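Local coordinates for protein MstE (Scytonema sp. PCC 10023, PDB 6SBF) that probably cyclises isoprenoid precursors as a monodomain class II (type II) terpene cyclase in the assembly of merosterol scaffolds, at residues Asn49-Trp60 with Arg91-Asn102. The protein carries 1 engineered substitution. Sequence-based numbering, arbitrary orientation. Where two conformers were deposited one is given.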
loop_
_atom_site.group_PDB
_atom_site.type_symbol
_atom_site.label_atom_id
_atom_site.label_comp_id
_atom_site.label_asym_id
_atom_site.label_seq_id
_atom_site.Cartn_x
_atom_site.Cartn_y
_atom_site.Cartn_z
ATOM N N ASN A 49 -12.287 9.333 -0.406
ATOM C CA ASN A 49 -13.658 9.756 -0.743
ATOM C C ASN A 49 -13.693 10.293 -2.161
ATOM O O ASN A 49 -12.836 11.173 -2.508
ATOM C CB ASN A 49 -14.157 10.817 0.238
ATOM C CG ASN A 49 -15.637 11.097 0.156
ATOM O OD1 ASN A 49 -16.396 10.409 -0.508
ATOM N ND2 ASN A 49 -16.013 12.176 0.785
ATOM N N PHE A 50 -14.656 9.799 -2.920
ATOM C CA PHE A 50 -15.015 10.374 -4.234
ATOM C C PHE A 50 -16.387 10.999 -4.052
ATOM O O PHE A 50 -17.410 10.354 -4.310
ATOM C CB PHE A 50 -15.047 9.291 -5.291
ATOM C CG PHE A 50 -13.710 8.698 -5.601
ATOM C CD1 PHE A 50 -12.895 9.241 -6.558
ATOM C CD2 PHE A 50 -13.257 7.589 -4.905
ATOM C CE1 PHE A 50 -11.649 8.680 -6.827
ATOM C CE2 PHE A 50 -12.042 6.983 -5.196
ATOM C CZ PHE A 50 -11.252 7.561 -6.150
ATOM N N PRO A 51 -16.474 12.237 -3.561
ATOM C CA PRO A 51 -17.765 12.837 -3.234
ATOM C C PRO A 51 -18.721 12.907 -4.416
ATOM O O PRO A 51 -18.294 13.254 -5.514
ATOM C CB PRO A 51 -17.431 14.201 -2.668
ATOM C CG PRO A 51 -15.979 14.378 -2.727
ATOM C CD PRO A 51 -15.358 13.114 -3.250
ATOM N N GLN A 52 -19.968 12.546 -4.113
ATOM C CA GLN A 52 -21.138 12.621 -5.028
ATOM C C GLN A 52 -20.860 11.652 -6.167
ATOM O O GLN A 52 -21.467 11.751 -7.177
ATOM C CB GLN A 52 -21.442 14.054 -5.473
ATOM C CG GLN A 52 -21.564 15.055 -4.338
ATOM C CD GLN A 52 -22.243 16.316 -4.833
ATOM O OE1 GLN A 52 -21.991 16.803 -5.939
ATOM N NE2 GLN A 52 -23.119 16.872 -4.010
ATOM N N ALA A 53 -19.994 10.669 -5.937
ATOM C CA ALA A 53 -19.649 9.668 -6.965
ATOM C C ALA A 53 -19.516 8.332 -6.244
ATOM O O ALA A 53 -20.474 7.799 -5.669
ATOM C CB ALA A 53 -18.389 10.083 -7.716
ATOM N N ALA A 54 -18.310 7.871 -6.146
ATOM C CA ALA A 54 -18.028 6.518 -5.615
ATOM C C ALA A 54 -17.959 6.457 -4.086
ATOM O O ALA A 54 -17.739 5.347 -3.558
ATOM C CB ALA A 54 -16.761 5.959 -6.197
ATOM N N SER A 55 -18.089 7.551 -3.359
ATOM C CA SER A 55 -18.151 7.542 -1.890
ATOM C C SER A 55 -16.831 7.038 -1.290
ATOM O O SER A 55 -15.740 7.275 -1.873
ATOM C CB SER A 55 -19.440 6.774 -1.500
ATOM O OG SER A 55 -19.631 6.646 -0.117
ATOM N N ILE A 56 -16.918 6.392 -0.159
ATOM C CA ILE A 56 -15.782 6.178 0.787
ATOM C C ILE A 56 -15.263 4.740 0.689
ATOM O O ILE A 56 -16.109 3.784 0.600
ATOM C CB ILE A 56 -16.219 6.556 2.190
ATOM C CG1 ILE A 56 -16.464 8.067 2.214
ATOM C CG2 ILE A 56 -15.179 6.143 3.196
ATOM C CD1 ILE A 56 -17.186 8.518 3.395
ATOM N N GLY A 57 -13.978 4.541 0.697
ATOM C CA GLY A 57 -13.446 3.160 0.639
ATOM C C GLY A 57 -13.699 2.390 1.948
ATOM O O GLY A 57 -13.596 2.963 3.019
ATOM N N ASP A 58 -13.950 1.083 1.789
ATOM C CA ASP A 58 -14.056 0.241 3.008
ATOM C C ASP A 58 -13.410 -1.137 2.798
ATOM O O ASP A 58 -12.443 -1.409 3.517
ATOM C CB ASP A 58 -15.497 0.183 3.545
ATOM C CG ASP A 58 -16.631 -0.245 2.652
ATOM O OD1 ASP A 58 -16.436 -0.913 1.635
ATOM O OD2 ASP A 58 -17.812 0.072 3.012
ATOM N N GLU A 59 -13.845 -1.930 1.824
ATOM C CA GLU A 59 -13.251 -3.282 1.650
ATOM C C GLU A 59 -11.750 -3.137 1.466
ATOM O O GLU A 59 -10.969 -3.832 2.091
ATOM C CB GLU A 59 -13.851 -4.003 0.451
ATOM C CG GLU A 59 -15.325 -4.298 0.576
ATOM C CD GLU A 59 -15.998 -4.844 -0.657
ATOM O OE1 GLU A 59 -15.355 -5.549 -1.460
ATOM O OE2 GLU A 59 -17.241 -4.564 -0.826
ATOM N N TRP A 60 -11.321 -2.263 0.524
ATOM C CA TRP A 60 -9.895 -2.092 0.234
ATOM C C TRP A 60 -9.152 -1.577 1.469
ATOM O O TRP A 60 -8.088 -2.097 1.852
ATOM C CB TRP A 60 -9.767 -1.150 -0.953
ATOM C CG TRP A 60 -8.382 -0.616 -1.129
ATOM C CD1 TRP A 60 -7.213 -1.297 -1.173
ATOM C CD2 TRP A 60 -8.027 0.748 -1.326
ATOM N NE1 TRP A 60 -6.166 -0.455 -1.414
ATOM C CE2 TRP A 60 -6.642 0.816 -1.486
ATOM C CE3 TRP A 60 -8.793 1.908 -1.384
ATOM C CZ2 TRP A 60 -5.980 2.010 -1.771
ATOM C CZ3 TRP A 60 -8.127 3.076 -1.670
ATOM C CH2 TRP A 60 -6.748 3.142 -1.823
ATOM N N ARG A 91 -19.151 -9.562 2.268
ATOM C CA ARG A 91 -19.144 -8.854 0.955
ATOM C C ARG A 91 -18.964 -9.901 -0.144
ATOM O O ARG A 91 -17.877 -9.981 -0.779
ATOM C CB ARG A 91 -18.096 -7.749 0.942
ATOM C CG ARG A 91 -18.358 -6.589 1.878
ATOM C CD ARG A 91 -19.522 -5.713 1.413
ATOM N NE ARG A 91 -19.781 -4.633 2.328
ATOM C CZ ARG A 91 -19.160 -3.453 2.296
ATOM N NH1 ARG A 91 -18.328 -3.105 1.317
ATOM N NH2 ARG A 91 -19.416 -2.574 3.242
ATOM N N ASP A 92 -19.997 -10.680 -0.378
ATOM C CA ASP A 92 -20.016 -11.829 -1.292
ATOM C C ASP A 92 -20.966 -11.591 -2.455
ATOM O O ASP A 92 -21.424 -12.564 -3.079
ATOM C CB ASP A 92 -20.389 -13.102 -0.511
ATOM C CG ASP A 92 -21.826 -13.149 -0.006
ATOM O OD1 ASP A 92 -22.505 -12.108 -0.105
ATOM O OD2 ASP A 92 -22.266 -14.204 0.384
ATOM N N HIS A 93 -21.221 -10.344 -2.775
ATOM C CA HIS A 93 -22.224 -9.957 -3.790
ATOM C C HIS A 93 -21.695 -10.010 -5.215
ATOM O O HIS A 93 -22.507 -9.923 -6.125
ATOM C CB HIS A 93 -22.803 -8.601 -3.422
ATOM C CG HIS A 93 -21.789 -7.511 -3.332
ATOM N ND1 HIS A 93 -20.763 -7.535 -2.406
ATOM C CD2 HIS A 93 -21.656 -6.344 -4.024
ATOM C CE1 HIS A 93 -20.058 -6.427 -2.538
ATOM N NE2 HIS A 93 -20.589 -5.674 -3.501
ATOM N N ARG A 94 -20.392 -10.105 -5.433
ATOM C CA ARG A 94 -19.863 -10.062 -6.811
ATOM C C ARG A 94 -19.678 -11.479 -7.320
ATOM O O ARG A 94 -19.106 -12.297 -6.622
ATOM C CB ARG A 94 -18.541 -9.289 -6.830
ATOM C CG ARG A 94 -18.649 -7.888 -6.261
ATOM C CD ARG A 94 -17.344 -7.131 -6.411
ATOM N NE ARG A 94 -17.365 -5.840 -5.754
ATOM C CZ ARG A 94 -17.138 -5.610 -4.456
ATOM N NH1 ARG A 94 -16.830 -6.609 -3.649
ATOM N NH2 ARG A 94 -17.223 -4.394 -3.943
ATOM N N PRO A 95 -20.051 -11.761 -8.563
ATOM C CA PRO A 95 -20.016 -13.124 -9.061
ATOM C C PRO A 95 -18.611 -13.700 -9.183
ATOM O O PRO A 95 -18.433 -14.924 -9.188
ATOM C CB PRO A 95 -20.660 -13.061 -10.441
ATOM C CG PRO A 95 -20.763 -11.594 -10.787
ATOM C CD PRO A 95 -20.709 -10.821 -9.492
ATOM N N THR A 96 -17.602 -12.820 -9.309
ATOM C CA THR A 96 -16.189 -13.269 -9.426
ATOM C C THR A 96 -15.606 -13.659 -8.066
ATOM O O THR A 96 -14.562 -14.291 -8.055
ATOM C CB THR A 96 -15.327 -12.167 -10.061
ATOM O OG1 THR A 96 -15.398 -11.079 -9.148
ATOM C CG2 THR A 96 -15.723 -11.782 -11.472
ATOM N N GLY A 97 -16.194 -13.244 -6.968
ATOM C CA GLY A 97 -15.602 -13.430 -5.651
ATOM C C GLY A 97 -14.593 -12.389 -5.281
ATOM O O GLY A 97 -13.971 -12.515 -4.206
ATOM N N GLU A 98 -14.468 -11.349 -6.108
ATOM C CA GLU A 98 -13.495 -10.267 -5.882
ATOM C C GLU A 98 -14.016 -9.316 -4.801
ATOM O O GLU A 98 -15.235 -9.231 -4.566
ATOM C CB GLU A 98 -13.275 -9.516 -7.189
ATOM C CG GLU A 98 -12.596 -10.391 -8.215
ATOM C CD GLU A 98 -12.468 -9.712 -9.558
ATOM O OE1 GLU A 98 -11.427 -9.895 -10.190
ATOM O OE2 GLU A 98 -13.417 -8.960 -9.932
ATOM N N TRP A 99 -13.098 -8.568 -4.213
ATOM C CA TRP A 99 -13.419 -7.393 -3.436
ATOM C C TRP A 99 -13.087 -6.131 -4.263
ATOM O O TRP A 99 -12.322 -6.242 -5.220
ATOM C CB TRP A 99 -12.702 -7.453 -2.114
ATOM C CG TRP A 99 -13.171 -8.543 -1.198
ATOM C CD1 TRP A 99 -14.227 -8.491 -0.362
ATOM C CD2 TRP A 99 -12.559 -9.836 -1.023
ATOM N NE1 TRP A 99 -14.348 -9.676 0.345
ATOM C CE2 TRP A 99 -13.302 -10.488 -0.029
ATOM C CE3 TRP A 99 -11.469 -10.485 -1.564
ATOM C CZ2 TRP A 99 -12.961 -11.747 0.432
ATOM C CZ3 TRP A 99 -11.119 -11.729 -1.087
ATOM C CH2 TRP A 99 -11.867 -12.352 -0.114
ATOM N N GLY A 100 -13.635 -4.982 -3.851
ATOM C CA GLY A 100 -13.380 -3.719 -4.528
ATOM C C GLY A 100 -13.243 -2.584 -3.559
ATOM O O GLY A 100 -13.177 -2.763 -2.320
ATOM N N TYR A 101 -13.201 -1.367 -4.072
ATOM C CA TYR A 101 -12.950 -0.176 -3.248
ATOM C C TYR A 101 -13.981 -0.134 -2.104
ATOM O O TYR A 101 -13.636 0.132 -0.977
ATOM C CB TYR A 101 -13.081 1.030 -4.165
ATOM C CG TYR A 101 -13.077 2.388 -3.536
ATOM C CD1 TYR A 101 -11.927 2.986 -3.084
ATOM C CD2 TYR A 101 -14.273 3.103 -3.407
ATOM C CE1 TYR A 101 -11.917 4.249 -2.531
ATOM C CE2 TYR A 101 -14.257 4.354 -2.819
ATOM C CZ TYR A 101 -13.108 4.936 -2.359
ATOM O OH TYR A 101 -13.122 6.195 -1.835
ATOM N N ASN A 102 -15.236 -0.351 -2.476
ATOM C CA ASN A 102 -16.348 -0.396 -1.513
ATOM C C ASN A 102 -17.479 -1.194 -2.186
ATOM O O ASN A 102 -17.323 -1.769 -3.270
ATOM C CB ASN A 102 -16.820 0.998 -1.041
ATOM C CG ASN A 102 -17.374 1.839 -2.168
ATOM O OD1 ASN A 102 -17.833 1.266 -3.162
ATOM N ND2 ASN A 102 -17.357 3.161 -1.936
#
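E59 and R94 both set CG anti to their own carbonyl carbon (chi1 -64° and -56°) and then run out extended, approaching from opposite directions until carboxylate meets guanidinium. This is the heart of a salt-bridge network of D58, E59, R91 and R94, which ties the start of helix 59-69 in the alpha6-alpha6 barrel to the loop between helices 75-90 and 109-121. R94 grips E59 end-on: NH1 sits 2.8 Å from OE1, on its syn lone pair, and NH2 donates to OE2. R91 NH1 takes the anti lone pair of E59 OE2 at 2.8 Å. The backbone N of G100 completes the set, meeting E59 OE1 from above the carboxylate plane at 3.0 Å, so four hydrogen bonds hold this buried group and fix its rotation. With an alanine here, R94 and the G100 N-H would probably lose their shared acceptor, leaving R91 with D58 alone. R91 also spans D58 with NH1 and NH2, one to each oxygen, while R94 NE turns to L105 O.

The Y101 ring lies against strand 55-57, with G57 CA over one face, 3.6 Å from the ring centroid in a CH-pi contact. F50 directs its edge toward the face of Y101 in an offset edge-to-face pair, and Y101 OH donates to S55 O in the carbonyl plane, on a lone pair. That oxygen already accepts from F50 N, within the classic beta bulge where A54 and S55 face F50. N102 spends both amide hydrogens on the hairpin: ND2 reaches A54 O at 2.7 Å and I56 O at 2.9 Å, the latter from 58° above the carbonyl plane.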